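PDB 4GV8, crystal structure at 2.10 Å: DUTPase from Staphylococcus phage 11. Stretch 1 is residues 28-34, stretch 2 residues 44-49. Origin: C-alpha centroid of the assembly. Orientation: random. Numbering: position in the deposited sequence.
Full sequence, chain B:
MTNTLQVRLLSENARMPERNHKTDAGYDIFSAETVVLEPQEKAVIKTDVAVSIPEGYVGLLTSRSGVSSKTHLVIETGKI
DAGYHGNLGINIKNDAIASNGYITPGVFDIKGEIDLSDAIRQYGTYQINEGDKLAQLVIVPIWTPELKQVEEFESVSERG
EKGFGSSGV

Stretch 1, residues 28-34: DIFSAET
Stretch 2, residues 44-49: VIKTDV

The two stretches belong to one chain and cross rather than run alongside each other: the direction from CA of Ile-29 to CA of Glu-33 lies 102° from that of CA of Val-44 to CA of Asp-48. Together they bury 385 Å². The register is set where CA of Ala-32 comes 4.7 Å from CA of Thr-47.

Stretch 1 starts as the end of a strand, with phi/psi of -68/138 at Asp-28, -119/139 at Ile-29 and -112/144 at Phe-30. Ser-31 stays extended at -69/135, Ala-32 bends the chain at -96/5, and Glu-33 (-136/150) and Thr-34 (-103/118; chi1 -64°, m) extend it again. Stretch 2 is extended through Val-44 (-112/113; chi1 179°, t), Ile-45 (-88/127) and Lys-46 (-82/139), then turns sharply at Thr-47 (-95/-19) and Asp-48, whose 48/42 has positive phi, before Val-49 resumes at -131/131 (chi1 169°, t).

Two hydrogen bonds join the stretches, and Lys-46 supplies a backbone group to each. Ala-32 N donates to Lys-46 O at 2.8 Å with an N-H...O angle of 159°, a nearly straight backbone bond. Lys-46 N donates to Glu-33 OE2 at 3.0 Å and 160°, so the acceptor here is a side-chain carboxylate. Glu-33 has chi1 65° (p), chi2 175° (t) and chi3 -88°. Glu-33 OE2 also lies 3.4 Å from Lys-46 CG; the lysine, chi1 -60° (m), is not modelled beyond this atom, so its amine cannot be placed.

Ser-31, chi1 -178° (t), directs its hydroxyl within its own stretch: Ser-31 OG donates to Glu-33 O at 2.6 Å, bracing the bend around Ala-32. Ser-31 OG also lies 3.1 Å from Ile-45 CG2, and Ile-45 CG2 in turn meets Glu-33 CG at 3.6 Å. Ile-45 has chi1 -51° and chi2 -54° (m, m).

Phe-30 O faces CA of Thr-47 at 3.6 Å, with an angle of 140° at the hydrogen, a CA-H...O contact. Water 1 bridges the same region, its O lying 2.9 Å from Phe-30 O and 2.5 Å from Thr-47 O; these two carbonyls are acceptors in its reach. The ring of Phe-30 (chi1 -53°, m; chi2 -96°) leads away from stretch 2. The O of water 2 donates both to Ala-32 O at 2.9 Å and to Asp-48 OD2 at 2.7 Å, satisfying that carbonyl and linking it to the carboxylate of Asp-48 (chi1 -70°, m; chi2 -9°).

Van der Waals contacts fill in around these bonds. The CB of Ala-32 points toward stretch 2, 3.4 Å from Thr-47 C and also 3.4 Å from Asp-48 OD2. Ile-29 (chi1 -63°, chi2 -77°; m, m) brings CG2 to 3.5 Å from Thr-47 CG2, a methyl-methyl contact. With chi1 at 60° (p), Thr-47 accepts at OG1 from Val-49 N at 3.1 Å and 141°, a local bond across the turn; Thr-47 OG1, Thr-34 OG1 and Asp-48 OD1 and OD2 are also hydrogen-bonded elsewhere in the structure.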

ATOM      1  N   ASP B  28      -9.122 -10.889 -10.569  1.00 45.56           N
ATOM      2  CA  ASP B  28      -9.032  -9.652 -11.292  1.00 44.76           C
ATOM      3  C   ASP B  28     -10.388  -8.993 -11.368  1.00 43.25           C
ATOM      4  O   ASP B  28     -11.418  -9.625 -11.525  1.00 43.38           O
ATOM      5  CB  ASP B  28      -8.407  -9.876 -12.656  1.00 50.69           C
ATOM      6  CG  ASP B  28      -6.909 -10.151 -12.569  1.00 48.57           C
ATOM      7  OD1 ASP B  28      -6.190  -9.498 -11.752  1.00 53.22           O
ATOM      8  OD2 ASP B  28      -6.446 -10.988 -13.353  1.00 51.09           O
ATOM      9  N   ILE B  29     -10.350  -7.688 -11.174  1.00 44.16           N
ATOM     10  CA  ILE B  29     -11.522  -6.867 -10.998  1.00 44.40           C
ATOM     11  C   ILE B  29     -11.523  -5.844 -12.142  1.00 46.75           C
ATOM     12  O   ILE B  29     -10.472  -5.254 -12.455  1.00 42.11           O
ATOM     13  CB  ILE B  29     -11.479  -6.120  -9.645  1.00 44.69           C
ATOM     14  CG1 ILE B  29     -11.489  -7.086  -8.470  1.00 50.22           C
ATOM     15  CG2 ILE B  29     -12.654  -5.181  -9.532  1.00 48.61           C
ATOM     16  CD1 ILE B  29     -12.882  -7.667  -8.190  1.00 48.43           C
ATOM     17  N   PHE B  30     -12.723  -5.607 -12.703  1.00 45.05           N
ATOM     18  CA  PHE B  30     -12.906  -4.776 -13.896  1.00 43.69           C
ATOM     19  C   PHE B  30     -13.646  -3.495 -13.596  1.00 44.66           C
ATOM     20  O   PHE B  30     -14.552  -3.471 -12.778  1.00 43.35           O
ATOM     21  CB  PHE B  30     -13.625  -5.551 -15.019  1.00 45.89           C
ATOM     22  CG  PHE B  30     -12.981  -6.861 -15.366  1.00 43.53           C
ATOM     23  CD1 PHE B  30     -12.098  -6.953 -16.417  1.00 45.97           C
ATOM     24  CD2 PHE B  30     -13.275  -8.004 -14.631  1.00 46.18           C
ATOM     25  CE1 PHE B  30     -11.493  -8.140 -16.730  1.00 47.98           C
ATOM     26  CE2 PHE B  30     -12.654  -9.208 -14.925  1.00 45.74           C
ATOM     27  CZ  PHE B  30     -11.760  -9.278 -15.968  1.00 47.74           C
ATOM     28  N   SER B  31     -13.255  -2.429 -14.293  1.00 48.34           N
ATOM     29  CA  SER B  31     -13.944  -1.159 -14.193  1.00 48.90           C
ATOM     30  C   SER B  31     -15.353  -1.247 -14.829  1.00 48.34           C
ATOM     31  O   SER B  31     -15.507  -1.804 -15.897  1.00 46.55           O
ATOM     32  CB  SER B  31     -13.138  -0.049 -14.885  1.00 47.75           C
ATOM     33  OG  SER B  31     -13.791   1.194 -14.733  1.00 45.44           O
ATOM     34  N   ALA B  32     -16.355  -0.705 -14.140  1.00 46.98           N
ATOM     35  CA  ALA B  32     -17.678  -0.532 -14.688  1.00 51.21           C
ATOM     36  C   ALA B  32     -17.831   0.883 -15.243  1.00 50.20           C
ATOM     37  O   ALA B  32     -18.932   1.241 -15.635  1.00 52.80           O
ATOM     38  CB  ALA B  32     -18.730  -0.771 -13.617  1.00 50.90           C
ATOM     39  N   GLU B  33     -16.750   1.675 -15.246  1.00 53.09           N
ATOM     40  CA  GLU B  33     -16.818   3.071 -15.709  1.00 55.96           C
ATOM     41  C   GLU B  33     -15.681   3.502 -16.611  1.00 52.27           C
ATOM     42  O   GLU B  33     -14.548   2.967 -16.534  1.00 51.96           O
ATOM     43  CB  GLU B  33     -17.059   4.106 -14.565  1.00 60.05           C
ATOM     44  CG  GLU B  33     -16.007   4.289 -13.497  1.00 64.06           C
ATOM     45  CD  GLU B  33     -16.335   5.429 -12.512  1.00 64.25           C
ATOM     46  OE1 GLU B  33     -15.961   6.619 -12.782  1.00 66.09           O
ATOM     47  OE2 GLU B  33     -16.935   5.135 -11.438  1.00 60.23           O
ATOM     48  N   THR B  34     -16.026   4.443 -17.507  1.00 48.97           N
ATOM     49  CA  THR B  34     -15.072   5.126 -18.359  1.00 53.17           C
ATOM     50  C   THR B  34     -14.880   6.502 -17.762  1.00 52.77           C
ATOM     51  O   THR B  34     -15.838   7.249 -17.607  1.00 48.12           O
ATOM     52  CB  THR B  34     -15.551   5.206 -19.815  1.00 55.42           C
ATOM     53  OG1 THR B  34     -15.644   3.870 -20.341  1.00 53.88           O
ATOM     54  CG2 THR B  34     -14.595   6.010 -20.650  1.00 49.88           C
ATOM     55  N   VAL B  44     -12.863   7.391  -7.227  1.00 47.09           N
ATOM     56  CA  VAL B  44     -13.264   6.017  -6.835  1.00 47.47           C
ATOM     57  C   VAL B  44     -13.968   5.486  -8.072  1.00 46.90           C
ATOM     58  O   VAL B  44     -15.002   6.010  -8.497  1.00 46.25           O
ATOM     59  CB  VAL B  44     -14.199   5.953  -5.579  1.00 48.28           C
ATOM     60  CG1 VAL B  44     -14.597   4.511  -5.231  1.00 41.69           C
ATOM     61  CG2 VAL B  44     -13.556   6.686  -4.381  1.00 43.30           C
ATOM     62  N   ILE B  45     -13.331   4.491  -8.672  1.00 45.16           N
ATOM     63  CA  ILE B  45     -13.800   3.840  -9.847  1.00 48.41           C
ATOM     64  C   ILE B  45     -14.721   2.700  -9.413  1.00 50.31           C
ATOM     65  O   ILE B  45     -14.364   1.822  -8.583  1.00 46.20           O
ATOM     66  CB  ILE B  45     -12.646   3.273 -10.730  1.00 43.96           C
ATOM     67  CG1 ILE B  45     -11.580   4.338 -11.021  1.00 44.38           C
ATOM     68  CG2 ILE B  45     -13.215   2.652 -12.018  1.00 43.37           C
ATOM     69  CD1 ILE B  45     -12.062   5.656 -11.637  1.00 43.70           C
ATOM     70  N   LYS B  46     -15.921   2.709  -9.982  1.00 49.00           N
ATOM     71  CA  LYS B  46     -16.918   1.692  -9.645  1.00 52.06           C
ATOM     72  C   LYS B  46     -16.662   0.437 -10.440  1.00 48.54           C
ATOM     73  O   LYS B  46     -16.389   0.499 -11.633  1.00 49.15           O
ATOM     74  CB  LYS B  46     -18.333   2.210  -9.898  1.00 51.60           C
ATOM     75  CG  LYS B  46     -18.648   3.442  -9.071  1.00 56.11           C
ATOM     76  N   THR B  47     -16.820  -0.703  -9.762  1.00 50.30           N
ATOM     77  CA  THR B  47     -16.726  -2.043 -10.354  1.00 47.31           C
ATOM     78  C   THR B  47     -18.115  -2.578 -10.760  1.00 48.29           C
ATOM     79  O   THR B  47     -18.241  -3.542 -11.569  1.00 49.91           O
ATOM     80  CB  THR B  47     -16.126  -3.023  -9.289  1.00 43.92           C
ATOM     81  OG1 THR B  47     -16.983  -3.079  -8.121  1.00 42.81           O
ATOM     82  CG2 THR B  47     -14.780  -2.519  -8.848  1.00 42.29           C
ATOM     83  N   ASP B  48     -19.136  -1.964 -10.160  1.00 48.88           N
ATOM     84  CA  ASP B  48     -20.514  -2.500 -10.133  1.00 51.39           C
ATOM     85  C   ASP B  48     -20.570  -3.995  -9.721  1.00 50.31           C
ATOM     86  O   ASP B  48     -21.340  -4.818 -10.243  1.00 53.32           O
ATOM     87  CB  ASP B  48     -21.243  -2.211 -11.477  1.00 52.72           C
ATOM     88  CG  ASP B  48     -21.569  -0.744 -11.658  1.00 50.36           C
ATOM     89  OD1 ASP B  48     -21.416   0.074 -10.710  1.00 55.75           O
ATOM     90  OD2 ASP B  48     -22.032  -0.385 -12.737  1.00 59.00           O
ATOM     91  N   VAL B  49     -19.774  -4.334  -8.728  1.00 52.54           N
ATOM     92  CA  VAL B  49     -19.737  -5.705  -8.206  1.00 51.31           C
ATOM     93  C   VAL B  49     -19.859  -5.614  -6.677  1.00 52.43           C
ATOM     94  O   VAL B  49     -19.192  -4.782  -6.062  1.00 51.94           O
ATOM     95  CB  VAL B  49     -18.453  -6.445  -8.668  1.00 48.15           C
ATOM     96  CG1 VAL B  49     -18.255  -7.760  -7.924  1.00 48.15           C
ATOM     97  CG2 VAL B  49     -18.478  -6.651 -10.181  1.00 52.26           C
TER
HETATM   98  O   HOH W   1     -17.003  -5.063 -13.041  1.00 42.84           O
HETATM   99  O   HOH W   2     -21.452   1.721 -14.312  1.00 63.44           O